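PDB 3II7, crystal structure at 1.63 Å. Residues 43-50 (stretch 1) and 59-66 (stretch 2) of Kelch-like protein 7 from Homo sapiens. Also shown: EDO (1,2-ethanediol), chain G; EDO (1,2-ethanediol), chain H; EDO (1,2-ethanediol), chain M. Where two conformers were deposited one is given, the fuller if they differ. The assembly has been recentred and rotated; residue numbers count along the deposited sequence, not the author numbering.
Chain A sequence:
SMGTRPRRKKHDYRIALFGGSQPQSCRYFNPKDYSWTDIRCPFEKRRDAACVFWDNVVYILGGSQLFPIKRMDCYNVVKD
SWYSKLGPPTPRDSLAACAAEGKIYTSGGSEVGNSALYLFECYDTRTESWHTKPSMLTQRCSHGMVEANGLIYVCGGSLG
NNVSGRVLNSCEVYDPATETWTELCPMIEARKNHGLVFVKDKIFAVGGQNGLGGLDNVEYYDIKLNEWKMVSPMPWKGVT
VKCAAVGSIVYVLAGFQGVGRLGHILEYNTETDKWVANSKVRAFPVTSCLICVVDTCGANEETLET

Stretch 1 43-50: FEKRRDAA
Stretch 2, residues 59-66: YILGGSQL

How do the two backbones run where stretch 2 begins? They lie antiparallel, and Tyr59 to Leu61 belong to a strand that starts earlier in the chain. Tyr59 (phi/psi -101/128, chi1 m) has its CA-to-CB bond sideways to stretch 1, and its side chain comes no nearer than 6.4 Å to that stretch and contributes little. Ile60 (-113/120, chi1 m, chi2 t) brings its CA to 3.6 Å from Ala50 O, a CA-H...O contact, and its CG2 lies 3.6 Å from Arg46 NE, over one face of the guanidinium. Leu61 (-143/157) pairs with Ala50 (-140/159), both extended, their CA atoms 5.5 Å apart. Leu61 N donates to Ala50 O and Ala50 N donates to Leu61 O, each at 2.9 Å between those atoms. The two side chains share a face of the sheet: with chi1 and chi2 both p, Leu61 places CD1 4.2 Å from Ala50 CB, an apolar contact between buried residues.

Why do two glycines follow Leu61? Both have positive phi, a region that favours glycine: Gly62 sits at 73/-168 and Gly63 at 79/-176. Gly62 O receives a hydrogen bond from Arg46 NH1 at 2.8 Å, near the guanidinium plane. Arg46 (-101/146) reaches it with an extended side chain, chi1 m, then chi2 and chi3 t. One water accepts from both Gly62 N (2.8 Å to the water oxygen) and Arg46 NH1 (3.3 Å to the same oxygen). At Gly63 space is the issue: its CA is 3.0 Å from Arg47 O and 3.9 Å from Ala49 CA, and an ideal CB would clash with both Arg47 O and Ala49 CB. The backbones can therefore close up here, where Asp48 takes a left-handed conformation (55/46) and Ala49 follows at -94/-171.

What restores the pairing beyond the glycines? Ser64 (-147/163) forms a single antiparallel bridge with Arg47 (-87/126), CA to CA 5.1 Å. Arg47 N donates to Ser64 O at 2.8 Å, and Ser64 N donates to Arg47 O at 3.0 Å. The side chains reinforce this bridge: Arg47, with chi1 and chi2 t, chi3 m and chi4 102°, brings NH1 to 2.9 Å from Ser64 OG, to which it donates, the serine having chi1 p. That same NH1 also donates to Gln65 O at 2.8 Å, so the charged group ties a hydroxyl and a backbone carbonyl together at its edge.

How does Gln65 reach stretch 1 when its CA-to-CB bond points away? Its backbone is at -124/-109, and chi1 m, chi2 148° and chi3 -9° bring the amide back. Gln65 NE2 donates to Lys45 O at 3.2 Å, satisfying a carbonyl outside the paired backbone. A water adds a second connection, accepting from Gln65 NE2 (2.6 Å to its oxygen) and donating to Glu44 O (2.7 Å from that oxygen). Leu66 (-70/-34, chi1 and chi2 m) makes no contact, and the interface, burying 598 Å² over both sides, ends before it.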

# COMPACT_ATOMS: atom_id res chain seq x y z
N PHE A 43 0.49 -10.25 -17.53
CA PHE A 43 1.19 -10.98 -16.45
C PHE A 43 0.21 -11.55 -15.46
O PHE A 43 -0.77 -10.89 -15.07
CB PHE A 43 2.16 -10.05 -15.72
CG PHE A 43 3.21 -9.46 -16.62
CD1 PHE A 43 4.17 -10.27 -17.20
CD2 PHE A 43 3.24 -8.10 -16.89
CE1 PHE A 43 5.13 -9.73 -18.04
CE2 PHE A 43 4.19 -7.56 -17.73
CZ PHE A 43 5.14 -8.39 -18.30
N GLU A 44 0.50 -12.78 -15.02
CA GLU A 44 -0.32 -13.47 -14.06
C GLU A 44 -0.20 -12.83 -12.68
O GLU A 44 0.79 -12.15 -12.38
CB GLU A 44 0.08 -14.93 -13.99
CG GLU A 44 -0.24 -15.69 -15.26
CD GLU A 44 -0.14 -17.19 -15.09
OE1 GLU A 44 0.67 -17.65 -14.25
OE2 GLU A 44 -0.88 -17.91 -15.79
N LYS A 45 -1.20 -13.07 -11.84
CA LYS A 45 -1.24 -12.57 -10.49
C LYS A 45 0.00 -12.98 -9.73
O LYS A 45 0.45 -14.12 -9.85
CB LYS A 45 -2.40 -13.20 -9.71
CG LYS A 45 -3.76 -12.89 -10.17
CD LYS A 45 -4.78 -13.90 -9.56
CE LYS A 45 -5.20 -13.51 -8.17
NZ LYS A 45 -6.12 -12.36 -8.23
N ARG A 46 0.50 -12.05 -8.92
CA ARG A 46 1.54 -12.32 -7.94
C ARG A 46 0.90 -12.46 -6.57
O ARG A 46 -0.07 -11.75 -6.25
CB ARG A 46 2.51 -11.16 -7.85
CG ARG A 46 3.29 -10.88 -9.08
CD ARG A 46 4.37 -9.89 -8.83
NE ARG A 46 5.06 -9.51 -10.06
CZ ARG A 46 6.34 -9.13 -10.15
NH1 ARG A 46 7.12 -9.08 -9.08
NH2 ARG A 46 6.85 -8.82 -11.33
N ARG A 47 1.47 -13.34 -5.75
CA ARG A 47 1.10 -13.44 -4.33
C ARG A 47 1.93 -12.46 -3.50
O ARG A 47 3.14 -12.51 -3.56
CB ARG A 47 1.37 -14.85 -3.81
CG ARG A 47 1.04 -15.06 -2.34
CD ARG A 47 1.58 -16.40 -1.79
NE ARG A 47 1.04 -17.53 -2.53
CZ ARG A 47 1.68 -18.22 -3.48
NH1 ARG A 47 2.93 -17.93 -3.83
NH2 ARG A 47 1.06 -19.23 -4.09
N ASP A 48 1.26 -11.62 -2.72
CA ASP A 48 1.91 -10.78 -1.72
C ASP A 48 3.03 -9.89 -2.28
O ASP A 48 4.12 -9.82 -1.73
CB ASP A 48 2.41 -11.66 -0.56
CG ASP A 48 1.24 -12.33 0.20
OD1 ASP A 48 0.15 -11.70 0.29
OD2 ASP A 48 1.43 -13.45 0.68
N ALA A 49 2.74 -9.24 -3.40
CA ALA A 49 3.67 -8.24 -3.99
C ALA A 49 3.32 -6.82 -3.52
O ALA A 49 2.51 -6.63 -2.58
CB ALA A 49 3.64 -8.33 -5.53
N ALA A 50 3.97 -5.83 -4.13
CA ALA A 50 3.72 -4.42 -3.86
C ALA A 50 3.75 -3.64 -5.14
O ALA A 50 4.32 -4.10 -6.13
CB ALA A 50 4.77 -3.87 -2.89
N TYR A 59 5.11 0.47 -10.99
CA TYR A 59 6.07 -0.62 -10.78
C TYR A 59 5.44 -1.67 -9.90
O TYR A 59 4.90 -1.34 -8.80
CB TYR A 59 7.34 -0.09 -10.10
CG TYR A 59 8.07 0.92 -10.93
CD1 TYR A 59 9.13 0.54 -11.76
CD2 TYR A 59 7.72 2.25 -10.90
CE1 TYR A 59 9.80 1.47 -12.53
CE2 TYR A 59 8.39 3.20 -11.65
CZ TYR A 59 9.44 2.81 -12.47
OH TYR A 59 10.09 3.74 -13.22
N ILE A 60 5.48 -2.92 -10.37
CA ILE A 60 4.98 -4.07 -9.62
C ILE A 60 6.18 -4.92 -9.26
O ILE A 60 6.95 -5.35 -10.16
CB ILE A 60 3.97 -4.87 -10.43
CG1 ILE A 60 2.72 -4.02 -10.65
CG2 ILE A 60 3.58 -6.21 -9.69
CD1 ILE A 60 1.70 -4.63 -11.54
N LEU A 61 6.39 -5.11 -7.97
CA LEU A 61 7.63 -5.74 -7.50
C LEU A 61 7.40 -6.66 -6.30
O LEU A 61 6.40 -6.53 -5.58
CB LEU A 61 8.68 -4.65 -7.22
CG LEU A 61 8.29 -3.56 -6.22
CD1 LEU A 61 8.50 -4.03 -4.80
CD2 LEU A 61 9.08 -2.29 -6.51
N GLY A 62 8.32 -7.62 -6.12
CA GLY A 62 8.23 -8.57 -5.04
C GLY A 62 7.15 -9.61 -5.26
O GLY A 62 6.59 -9.76 -6.38
N GLY A 63 6.85 -10.36 -4.20
CA GLY A 63 5.87 -11.39 -4.28
C GLY A 63 6.37 -12.67 -4.92
O GLY A 63 7.56 -12.82 -5.27
N SER A 64 5.45 -13.60 -5.06
CA SER A 64 5.79 -14.94 -5.51
C SER A 64 4.68 -15.55 -6.34
O SER A 64 3.53 -15.09 -6.30
CB SER A 64 6.07 -15.83 -4.30
OG SER A 64 4.96 -15.85 -3.40
N GLN A 65 5.04 -16.60 -7.07
CA GLN A 65 4.10 -17.50 -7.69
C GLN A 65 4.50 -18.89 -7.16
O GLN A 65 4.34 -19.12 -5.96
CB GLN A 65 4.12 -17.32 -9.21
CG GLN A 65 3.36 -16.03 -9.63
CD GLN A 65 3.93 -15.34 -10.88
OE1 GLN A 65 5.00 -15.71 -11.36
NE2 GLN A 65 3.21 -14.33 -11.40
N LEU A 66 5.08 -19.77 -7.99
CA LEU A 66 5.66 -21.02 -7.46
C LEU A 66 6.93 -20.72 -6.64
O LEU A 66 7.20 -21.37 -5.63
CB LEU A 66 5.96 -22.02 -8.60
CG LEU A 66 4.78 -22.92 -9.02
CD1 LEU A 66 4.45 -23.92 -7.91
CD2 LEU A 66 3.54 -22.10 -9.42
C1 EDO G . -1.22 -8.66 -9.06
O1 EDO G . 0.05 -9.28 -9.26
C2 EDO G . -1.76 -8.91 -7.66
O2 EDO G . -1.99 -10.33 -7.45
C1 EDO H . -0.45 -8.40 -4.08
O1 EDO H . 0.28 -9.46 -4.69
C2 EDO H . -1.22 -8.85 -2.86
O2 EDO H . -1.62 -7.68 -2.13
C1 EDO M . -4.16 -16.47 -13.86
O1 EDO M . -4.24 -15.99 -15.20
C2 EDO M . -4.35 -15.33 -12.85
O2 EDO M . -3.80 -14.11 -13.33
O HOH W 1 3.42 -12.22 -12.94
O HOH W 2 10.15 -8.51 -8.03